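Local coordinates for protein glutathione S-transferase enzyme with thioredoxin-like domain (Bradyrhizobium sp., PDB 4MF7) that probably transfers glutathione to electrophilic substrates, as a dimeric glutathione S-transferase with a thioredoxin-like N-terminal domain and a helical C-terminal domain, at residues Thr32-Ala37 with Gln79-Phe84; Tyr46-Pro51 with Ile72-Asp77; Val185-Leu190 with Asp228-Val233. All coordinates share one frame; numbering follows the deposited sequence.

Contact 1. Residues Thr32-Ala37 with Gln79-Phe84; sequences TKRWPA and QKTPEF
Arg34 holds Glu83 side-on through two nitrogens that converge on one carboxylate oxygen. Arg34 NE is 2.9 Å from Glu83 OE2 with an N-H...O angle of 158°, and Arg34 NH2 lies 3.2 Å from the same OE2 on a more bent path. Both donors keep OE2 close to the guanidinium plane yet reach it from one face of the carboxylate, the two planes standing 46° apart. A bend at chi3 (-71°) turns the guanidinium out of line with the extended part of the Arg34 chain. Over the centre of one guanidinium face sits the methyl of Thr81, its CG2 3.6 Å from Arg34 CZ, an apolar cover for the flat cation. Thr81 OG1, which also makes a hydrogen bond with the backbone O of His78, accepts from Phe84 N at 3.2 Å and N-caps helix 82-87. A threonine thus suits both tasks. Farther in, Trp35 brings CZ3 within 4.0 Å of Phe84 CB, while Arg34 CG lies over the indole face, offset toward the rim. This surface salt bridge, backed by the Trp35 indole on Phe84 CB, joins helix 31-34 and the following loop to the N-capped start of helix 82-87, beside strand 43-47 of the thioredoxin-like domain.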
loop_
_atom_site.group_PDB
_atom_site.type_symbol
_atom_site.label_atom_id
_atom_site.label_comp_id
_atom_site.label_asym_id
_atom_site.label_seq_id
_atom_site.Cartn_x
_atom_site.Cartn_y
_atom_site.Cartn_z
ATOM N N THR A 32 -8.903 12.143 20.841
ATOM C CA THR A 32 -9.836 11.741 21.908
ATOM C C THR A 32 -10.615 12.900 22.567
ATOM O O THR A 32 -11.568 12.636 23.293
ATOM C CB THR A 32 -9.136 10.928 23.007
ATOM O OG1 THR A 32 -8.146 11.736 23.659
ATOM C CG2 THR A 32 -8.499 9.691 22.416
ATOM N N LYS A 33 -10.217 14.148 22.313
ATOM C CA LYS A 33 -10.977 15.330 22.756
ATOM C C LYS A 33 -12.264 15.474 21.958
ATOM O O LYS A 33 -13.293 15.820 22.522
ATOM C CB LYS A 33 -10.126 16.592 22.653
ATOM C CG LYS A 33 -8.905 16.546 23.563
ATOM C CD LYS A 33 -7.848 17.563 23.168
ATOM C CE LYS A 33 -8.274 18.976 23.517
ATOM N NZ LYS A 33 -7.292 19.962 23.001
ATOM N N ARG A 34 -12.214 15.165 20.658
ATOM C CA ARG A 34 -13.404 15.185 19.799
ATOM C C ARG A 34 -14.206 13.875 19.741
ATOM O O ARG A 34 -15.435 13.908 19.590
ATOM C CB ARG A 34 -13.025 15.626 18.392
ATOM C CG ARG A 34 -14.231 15.915 17.515
ATOM C CD ARG A 34 -13.839 16.630 16.238
ATOM N NE ARG A 34 -13.420 18.026 16.435
ATOM C CZ ARG A 34 -14.193 19.100 16.266
ATOM N NH1 ARG A 34 -15.478 18.980 15.931
ATOM N NH2 ARG A 34 -13.674 20.313 16.435
ATOM N N TRP A 35 -13.511 12.734 19.813
ATOM C CA TRP A 35 -14.140 11.405 19.865
ATOM C C TRP A 35 -13.643 10.671 21.085
ATOM O O TRP A 35 -12.713 9.879 20.996
ATOM C CB TRP A 35 -13.869 10.587 18.577
ATOM C CG TRP A 35 -14.503 11.196 17.372
ATOM C CD1 TRP A 35 -15.786 11.026 16.951
ATOM C CD2 TRP A 35 -13.890 12.091 16.441
ATOM N NE1 TRP A 35 -16.012 11.752 15.820
ATOM C CE2 TRP A 35 -14.867 12.429 15.490
ATOM C CE3 TRP A 35 -12.609 12.644 16.323
ATOM C CZ2 TRP A 35 -14.605 13.284 14.423
ATOM C CZ3 TRP A 35 -12.350 13.499 15.277
ATOM C CH2 TRP A 35 -13.339 13.797 14.325
ATOM N N PRO A 36 -14.263 10.939 22.255
ATOM C CA PRO A 36 -13.748 10.386 23.510
ATOM C C PRO A 36 -13.801 8.865 23.556
ATOM O O PRO A 36 -14.697 8.264 22.960
ATOM C CB PRO A 36 -14.676 11.003 24.581
ATOM C CG PRO A 36 -15.237 12.228 23.943
ATOM C CD PRO A 36 -15.369 11.889 22.484
ATOM N N ALA A 37 -12.849 8.273 24.251
ATOM C CA ALA A 37 -12.817 6.836 24.444
ATOM C C ALA A 37 -13.667 6.469 25.666
ATOM O O ALA A 37 -13.306 6.828 26.785
ATOM C CB ALA A 37 -11.383 6.382 24.660
ATOM N N GLN A 79 -12.934 15.211 9.446
ATOM C CA GLN A 79 -11.580 14.746 9.074
ATOM C C GLN A 79 -10.543 15.876 8.912
ATOM O O GLN A 79 -9.347 15.613 8.889
ATOM C CB GLN A 79 -11.628 13.889 7.786
ATOM C CG GLN A 79 -11.568 14.657 6.465
ATOM C CD GLN A 79 -12.902 15.266 6.051
ATOM O OE1 GLN A 79 -13.843 15.354 6.845
ATOM N NE2 GLN A 79 -12.986 15.689 4.795
ATOM N N LYS A 80 -11.009 17.119 8.774
ATOM C CA LYS A 80 -10.131 18.296 8.683
ATOM C C LYS A 80 -9.949 19.018 10.016
ATOM O O LYS A 80 -9.284 20.054 10.067
ATOM C CB LYS A 80 -10.690 19.305 7.679
ATOM C CG LYS A 80 -10.926 18.779 6.271
ATOM C CD LYS A 80 -11.604 19.864 5.431
ATOM C CE LYS A 80 -12.334 19.306 4.212
ATOM N NZ LYS A 80 -11.488 19.280 2.991
ATOM N N THR A 81 -10.528 18.491 11.096
ATOM C CA THR A 81 -10.408 19.141 12.403
ATOM C C THR A 81 -9.000 18.931 12.928
ATOM O O THR A 81 -8.348 17.945 12.559
ATOM C CB THR A 81 -11.416 18.591 13.428
ATOM O OG1 THR A 81 -11.167 17.188 13.661
ATOM C CG2 THR A 81 -12.856 18.811 12.932
ATOM N N PRO A 82 -8.512 19.838 13.791
ATOM C CA PRO A 82 -7.173 19.576 14.356
ATOM C C PRO A 82 -7.106 18.267 15.176
ATOM O O PRO A 82 -6.057 17.639 15.285
ATOM C CB PRO A 82 -6.892 20.808 15.232
ATOM C CG PRO A 82 -8.074 21.715 15.100
ATOM C CD PRO A 82 -8.943 21.232 13.985
ATOM N N GLU A 83 -8.230 17.838 15.725
ATOM C CA GLU A 83 -8.240 16.616 16.529
ATOM C C GLU A 83 -8.021 15.371 15.641
ATOM O O GLU A 83 -7.211 14.508 15.972
ATOM C CB GLU A 83 -9.546 16.519 17.325
ATOM C CG GLU A 83 -9.674 17.605 18.404
ATOM C CD GLU A 83 -10.109 18.957 17.867
ATOM O OE1 GLU A 83 -9.825 19.963 18.544
ATOM O OE2 GLU A 83 -10.741 19.019 16.782
ATOM N N PHE A 84 -8.724 15.300 14.518
ATOM C CA PHE A 84 -8.519 14.161 13.618
ATOM C C PHE A 84 -7.118 14.192 13.016
ATOM O O PHE A 84 -6.403 13.180 13.016
ATOM C CB PHE A 84 -9.542 14.079 12.495
ATOM C CG PHE A 84 -9.426 12.792 11.717
ATOM C CD1 PHE A 84 -9.991 11.641 12.208
ATOM C CD2 PHE A 84 -8.682 12.715 10.538
ATOM C CE1 PHE A 84 -9.876 10.436 11.528
ATOM C CE2 PHE A 84 -8.536 11.499 9.864
ATOM C CZ PHE A 84 -9.136 10.353 10.357
#

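Contact 2. Residues Tyr46-Pro51 with Ile72-Asp77; sequences YSLPTP and IDFGKD
Ile72 lies alongside the end of strand 43-47, against the Ser47 backbone and Tyr46 CB, and can be followed outward atom by atom. At its root, Ile72 N donates to Ser47 O over 3.1 Å, carrying the pairing of the parallel strands 43-47 and 67-71 one residue past the end of the second. Ile72 CB stands 4.0 Å from that same Ser47 O. With CG1 anti to the carbonyl carbon (chi1 -57°), the longer branch runs back along the neighbouring strand: Ile72 CG1 meets the peptide between Tyr46 and Ser47, 3.6 Å from Ser47 N. At the tip, Ile72 CD1 touches Tyr46 CB at 3.8 Å and lies at the edge of the phenol ring, near its plane. The branched, wholly apolar isoleucine fits here because its chain packs along the strand in the buried interior, where Phe84 and Trp35 also touch it.

Leu48 makes the second layer. Its CB points toward the other segment, and Leu48 CD1 and CD2 lie 3.4 and 3.3 Å from Ile72 O, one on each branch of the fork. Of the two methyls, Leu48 CD1 goes on to Phe74, 3.6 Å from Phe74 CD1, the two side chains meeting at a slant. The Phe74 ring in turn has Ile72 O at its edge, in plane, so Leu48 and the edge of Phe74 both lie against this oxygen.

Beyond Leu48 the chain folds through an inverse gamma turn centred on Pro49, and Thr50 OG1 bonds Gly53 N where helix 53-63 starts. The parallel neighbours joined through that helix form the beta-alpha-beta unit that opens the thioredoxin-like fold; in glutathione transferases the turn after its first strand generally lies beside the glutathione site.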
loop_
_atom_site.group_PDB
_atom_site.type_symbol
_atom_site.label_atom_id
_atom_site.label_comp_id
_atom_site.label_asym_id
_atom_site.label_seq_id
_atom_site.Cartn_x
_atom_site.Cartn_y
_atom_site.Cartn_z
ATOM N N TYR A 46 -11.319 4.941 14.127
ATOM C CA TYR A 46 -11.862 6.185 13.599
ATOM C C TYR A 46 -12.058 5.993 12.121
ATOM O O TYR A 46 -11.084 5.909 11.380
ATOM C CB TYR A 46 -10.931 7.363 13.889
ATOM C CG TYR A 46 -10.477 7.426 15.327
ATOM C CD1 TYR A 46 -11.254 8.064 16.302
ATOM C CD2 TYR A 46 -9.296 6.803 15.737
ATOM C CE1 TYR A 46 -10.862 8.072 17.634
ATOM C CE2 TYR A 46 -8.900 6.825 17.066
ATOM C CZ TYR A 46 -9.689 7.484 18.006
ATOM O OH TYR A 46 -9.319 7.486 19.337
ATOM N N SER A 47 -13.313 5.901 11.675
ATOM C CA SER A 47 -13.560 5.371 10.360
ATOM C C SER A 47 -14.942 5.691 9.839
ATOM O O SER A 47 -15.696 6.423 10.468
ATOM C CB SER A 47 -13.331 3.854 10.395
ATOM O OG SER A 47 -13.212 3.321 9.091
ATOM N N LEU A 48 -15.219 5.154 8.660
ATOM C CA LEU A 48 -16.536 5.173 8.018
ATOM C C LEU A 48 -16.621 3.872 7.239
ATOM O O LEU A 48 -15.572 3.331 6.852
ATOM C CB LEU A 48 -16.667 6.338 7.039
ATOM C CG LEU A 48 -17.016 7.737 7.534
ATOM C CD1 LEU A 48 -17.067 8.658 6.314
ATOM C CD2 LEU A 48 -18.323 7.752 8.316
ATOM N N PRO A 49 -17.839 3.340 7.021
ATOM C CA PRO A 49 -18.001 2.065 6.327
ATOM C C PRO A 49 -17.837 2.168 4.804
ATOM O O PRO A 49 -18.701 1.719 4.044
ATOM C CB PRO A 49 -19.405 1.607 6.750
ATOM C CG PRO A 49 -20.156 2.879 6.964
ATOM C CD PRO A 49 -19.138 3.858 7.509
ATOM N N THR A 50 -16.693 2.701 4.382
ATOM C CA THR A 50 -16.311 2.813 2.979
ATOM C C THR A 50 -15.493 1.564 2.616
ATOM O O THR A 50 -15.149 0.757 3.501
ATOM C CB THR A 50 -15.442 4.065 2.725
ATOM O OG1 THR A 50 -14.215 3.958 3.466
ATOM C CG2 THR A 50 -16.174 5.330 3.141
ATOM N N PRO A 51 -15.205 1.380 1.327
ATOM C CA PRO A 51 -14.360 0.229 0.944
ATOM C C PRO A 51 -13.010 0.213 1.663
ATOM O O PRO A 51 -12.514 -0.869 2.019
ATOM C CB PRO A 51 -14.194 0.400 -0.562
ATOM C CG PRO A 51 -15.421 1.144 -0.989
ATOM C CD PRO A 51 -15.766 2.068 0.139
ATOM N N ILE A 72 -16.510 9.141 11.592
ATOM C CA ILE A 72 -15.887 10.418 11.314
ATOM C C ILE A 72 -16.749 11.086 10.238
ATOM O O ILE A 72 -16.836 10.597 9.120
ATOM C CB ILE A 72 -14.430 10.208 10.850
ATOM C CG1 ILE A 72 -13.638 9.430 11.920
ATOM C CG2 ILE A 72 -13.747 11.528 10.544
ATOM C CD1 ILE A 72 -13.575 10.063 13.284
ATOM N N ASP A 73 -17.425 12.173 10.603
ATOM C CA ASP A 73 -18.409 12.815 9.710
ATOM C C ASP A 73 -17.710 13.723 8.694
ATOM O O ASP A 73 -17.353 14.865 9.003
ATOM C CB ASP A 73 -19.437 13.606 10.544
ATOM C CG ASP A 73 -20.681 14.023 9.750
ATOM O OD1 ASP A 73 -20.673 13.960 8.499
ATOM O OD2 ASP A 73 -21.672 14.432 10.398
ATOM N N PHE A 74 -17.515 13.199 7.482
ATOM C CA PHE A 74 -16.916 13.965 6.377
ATOM C C PHE A 74 -17.870 15.058 5.871
ATOM O O PHE A 74 -17.427 16.082 5.362
ATOM C CB PHE A 74 -16.490 13.038 5.220
ATOM C CG PHE A 74 -15.161 12.362 5.437
ATOM C CD1 PHE A 74 -14.928 11.586 6.574
ATOM C CD2 PHE A 74 -14.146 12.484 4.499
ATOM C CE1 PHE A 74 -13.696 10.968 6.774
ATOM C CE2 PHE A 74 -12.922 11.860 4.687
ATOM C CZ PHE A 74 -12.696 11.099 5.824
ATOM N N GLY A 75 -19.175 14.837 6.040
ATOM C CA GLY A 75 -20.191 15.848 5.730
ATOM C C GLY A 75 -20.047 17.133 6.531
ATOM O O GLY A 75 -20.485 18.191 6.082
ATOM N N LYS A 76 -19.440 17.045 7.717
ATOM C CA LYS A 76 -19.153 18.219 8.547
ATOM C C LYS A 76 -17.666 18.568 8.566
ATOM O O LYS A 76 -17.223 19.352 9.411
ATOM C CB LYS A 76 -19.659 17.987 9.974
ATOM C CG LYS A 76 -21.164 17.791 10.053
ATOM C CD LYS A 76 -21.636 17.687 11.490
ATOM C CE LYS A 76 -23.141 17.497 11.547
ATOM N NZ LYS A 76 -23.627 17.493 12.953
ATOM N N ASP A 77 -16.903 17.989 7.638
ATOM C CA ASP A 77 -15.443 18.175 7.560
ATOM C C ASP A 77 -14.701 17.781 8.851
ATOM O O ASP A 77 -13.655 18.359 9.189
ATOM C CB ASP A 77 -15.096 19.625 7.163
ATOM C CG ASP A 77 -15.391 19.926 5.699
ATOM O OD1 ASP A 77 -16.008 19.087 5.009
ATOM O OD2 ASP A 77 -14.993 21.019 5.241
#

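Contact 3. Residues Val185-Leu190 with Asp228-Val233; sequences VLEARL and DELTHV
The carboxylate of Glu187 points at the start of helix 232-241, presenting both oxygens to three successive backbone N-H groups. Glu187 OE1 receives two of them, Thr231 N at 2.8 Å and His232 N at 3.0 Å, the latter nearly straight at 174°. These two donors come from opposite faces of the carboxylate plane, which leaves OE1 gripped between them. Glu187 OE2 takes Val233 N at 2.8 Å, and a weak, bent contact from His232 N completes the set. All three main bonds are made on the syn side, tilted modestly out of plane. The side chain gets there by leaving its helix with CG anti to the backbone N (chi1 -178°) and folding at chi2 (70°). Glutamate suits the place: it is long enough to reach from helix 171-190 to the start of helix 232-241, and its negative charge would probably be stabilised by the positive end of the helix dipole. Thr231 holds the N-cap position, but its own side chain makes no capping bond; the acid from another helix supplies the acceptors.

Around this polar centre the apolar groups are set at differing angles. Leu230 and Glu187 run past each other in opposite directions, Leu230 CD2 lying 3.9 Å from Glu187 CG and screening the aliphatic part of the acid. Leu186 meets Val233 at about a right angle, its CB 3.9 Å from Val233 CG2, a branch that also nestles by the Glu187 backbone. Leu190 CB rests 3.9 Å from His232 CB one turn farther along helix 171-190. Val212 and Trp236 extend this apolar layer. An acid of helix 171-190 thus binds the N-terminus of helix 232-241 from outside, a tertiary interaction that ties two helices of the all-helical C-terminal domain.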
loop_
_atom_site.group_PDB
_atom_site.type_symbol
_atom_site.label_atom_id
_atom_site.label_comp_id
_atom_site.label_asym_id
_atom_site.label_seq_id
_atom_site.Cartn_x
_atom_site.Cartn_y
_atom_site.Cartn_z
ATOM N N VAL A 185 -8.384 -9.337 -13.189
ATOM C CA VAL A 185 -7.236 -9.798 -12.419
ATOM C C VAL A 185 -7.666 -10.716 -11.288
ATOM O O VAL A 185 -7.125 -11.807 -11.137
ATOM C CB VAL A 185 -6.417 -8.605 -11.888
ATOM C CG1 VAL A 185 -5.322 -9.073 -10.928
ATOM C CG2 VAL A 185 -5.807 -7.859 -13.067
ATOM N N LEU A 186 -8.662 -10.292 -10.519
ATOM C CA LEU A 186 -9.157 -11.094 -9.419
ATOM C C LEU A 186 -9.747 -12.421 -9.915
ATOM O O LEU A 186 -9.548 -13.478 -9.313
ATOM C CB LEU A 186 -10.200 -10.301 -8.620
ATOM C CG LEU A 186 -10.492 -10.612 -7.168
ATOM C CD1 LEU A 186 -9.241 -10.723 -6.314
ATOM C CD2 LEU A 186 -11.378 -9.488 -6.641
ATOM N N GLU A 187 -10.470 -12.354 -11.023
ATOM C CA GLU A 187 -11.077 -13.539 -11.640
ATOM C C GLU A 187 -9.976 -14.581 -12.006
ATOM O O GLU A 187 -10.096 -15.763 -11.677
ATOM C CB GLU A 187 -11.839 -13.113 -12.902
ATOM C CG GLU A 187 -12.572 -14.225 -13.631
ATOM C CD GLU A 187 -13.784 -14.765 -12.894
ATOM O OE1 GLU A 187 -14.425 -15.702 -13.414
ATOM O OE2 GLU A 187 -14.133 -14.267 -11.810
ATOM N N ALA A 188 -8.909 -14.096 -12.611
ATOM C CA ALA A 188 -7.764 -14.943 -12.981
ATOM C C ALA A 188 -7.104 -15.563 -11.751
ATOM O O ALA A 188 -6.767 -16.750 -11.763
ATOM C CB ALA A 188 -6.748 -14.144 -13.806
ATOM N N ARG A 189 -6.941 -14.781 -10.678
ATOM C CA ARG A 189 -6.374 -15.299 -9.436
ATOM C C ARG A 189 -7.253 -16.346 -8.786
ATOM O O ARG A 189 -6.744 -17.315 -8.258
ATOM C CB ARG A 189 -6.111 -14.154 -8.426
ATOM C CG ARG A 189 -5.549 -14.590 -7.090
ATOM C CD ARG A 189 -4.140 -15.168 -7.254
ATOM N NE ARG A 189 -3.659 -15.662 -5.969
ATOM C CZ ARG A 189 -2.501 -16.272 -5.779
ATOM N NH1 ARG A 189 -1.682 -16.447 -6.802
ATOM N NH2 ARG A 189 -2.156 -16.691 -4.566
ATOM N N LEU A 190 -8.575 -16.147 -8.802
ATOM C CA LEU A 190 -9.471 -16.987 -8.014
ATOM C C LEU A 190 -9.921 -18.261 -8.765
ATOM O O LEU A 190 -10.635 -19.086 -8.217
ATOM C CB LEU A 190 -10.687 -16.160 -7.544
ATOM C CG LEU A 190 -10.430 -15.129 -6.443
ATOM C CD1 LEU A 190 -11.595 -14.152 -6.327
ATOM C CD2 LEU A 190 -10.153 -15.804 -5.109
ATOM N N ASP A 228 -22.037 -10.669 -13.760
ATOM C CA ASP A 228 -22.656 -12.000 -13.793
ATOM C C ASP A 228 -22.111 -12.867 -14.923
ATOM O O ASP A 228 -22.445 -14.039 -14.987
ATOM C CB ASP A 228 -24.184 -11.893 -13.801
ATOM C CG ASP A 228 -24.710 -11.266 -12.510
ATOM O OD1 ASP A 228 -24.349 -11.768 -11.430
ATOM O OD2 ASP A 228 -25.435 -10.255 -12.558
ATOM N N GLU A 229 -21.250 -12.286 -15.765
ATOM C CA GLU A 229 -20.468 -13.032 -16.759
ATOM C C GLU A 229 -19.164 -13.589 -16.171
ATOM O O GLU A 229 -18.516 -14.466 -16.759
ATOM C CB GLU A 229 -20.216 -12.190 -18.008
ATOM C CG GLU A 229 -21.474 -11.907 -18.824
ATOM C CD GLU A 229 -22.156 -13.184 -19.294
ATOM O OE1 GLU A 229 -23.318 -13.432 -18.915
ATOM O OE2 GLU A 229 -21.488 -13.953 -20.003
ATOM N N LEU A 230 -18.784 -13.122 -14.985
ATOM C CA LEU A 230 -17.706 -13.777 -14.242
ATOM C C LEU A 230 -18.151 -15.088 -13.580
ATOM O O LEU A 230 -19.355 -15.394 -13.477
ATOM C CB LEU A 230 -17.128 -12.805 -13.186
ATOM C CG LEU A 230 -16.627 -11.479 -13.737
ATOM C CD1 LEU A 230 -16.444 -10.529 -12.539
ATOM C CD2 LEU A 230 -15.337 -11.637 -14.529
ATOM N N THR A 231 -17.181 -15.864 -13.119
ATOM C CA THR A 231 -17.482 -17.113 -12.408
ATOM C C THR A 231 -16.869 -17.151 -11.007
ATOM O O THR A 231 -17.555 -17.409 -10.009
ATOM C CB THR A 231 -17.014 -18.338 -13.219
ATOM O OG1 THR A 231 -17.515 -18.226 -14.557
ATOM C CG2 THR A 231 -17.504 -19.636 -12.584
ATOM N N HIS A 232 -15.590 -16.860 -10.942
ATOM C CA HIS A 232 -14.808 -17.061 -9.727
ATOM C C HIS A 232 -14.978 -15.924 -8.725
ATOM O O HIS A 232 -15.077 -16.190 -7.552
ATOM C CB HIS A 232 -13.343 -17.304 -10.101
ATOM C CG HIS A 232 -13.206 -18.362 -11.153
ATOM N ND1 HIS A 232 -13.634 -19.654 -10.951
ATOM C CD2 HIS A 232 -12.777 -18.298 -12.435
ATOM C CE1 HIS A 232 -13.446 -20.353 -12.058
ATOM N NE2 HIS A 232 -12.932 -19.554 -12.974
ATOM N N VAL A 233 -15.014 -14.683 -9.198
ATOM C CA VAL A 233 -15.259 -13.545 -8.271
ATOM C C VAL A 233 -16.628 -13.651 -7.566
ATOM O O VAL A 233 -16.696 -13.537 -6.330
ATOM C CB VAL A 233 -15.037 -12.177 -8.938
ATOM C CG1 VAL A 233 -15.286 -11.056 -7.952
ATOM C CG2 VAL A 233 -13.603 -12.046 -9.448
#

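In the fold
Contacts 1 and 2 form one continuous body, their centres about 12 Å apart and contact 2 nested in the chain loop that contact 1 closes. Trp35 CE2 packs 3.5 Å from Ile72 CD1, and Phe84 CE1 stands 3.9 Å from Ile72 CG1, so Ile72 is shared by both. Contact 3 lies on the opposite side of the chain's centre, about 41 Å from contact 1 and 30 Å from contact 2, centre to centre, and belongs to the helical C-terminal domain. Of the three, contact 2 probably lies nearest the glutathione site, judging by the family; contact 1 packs against contact 2 and lies farther from the centre of the chain, while contact 3 joins helices 171-190 and 232-241, far from that region.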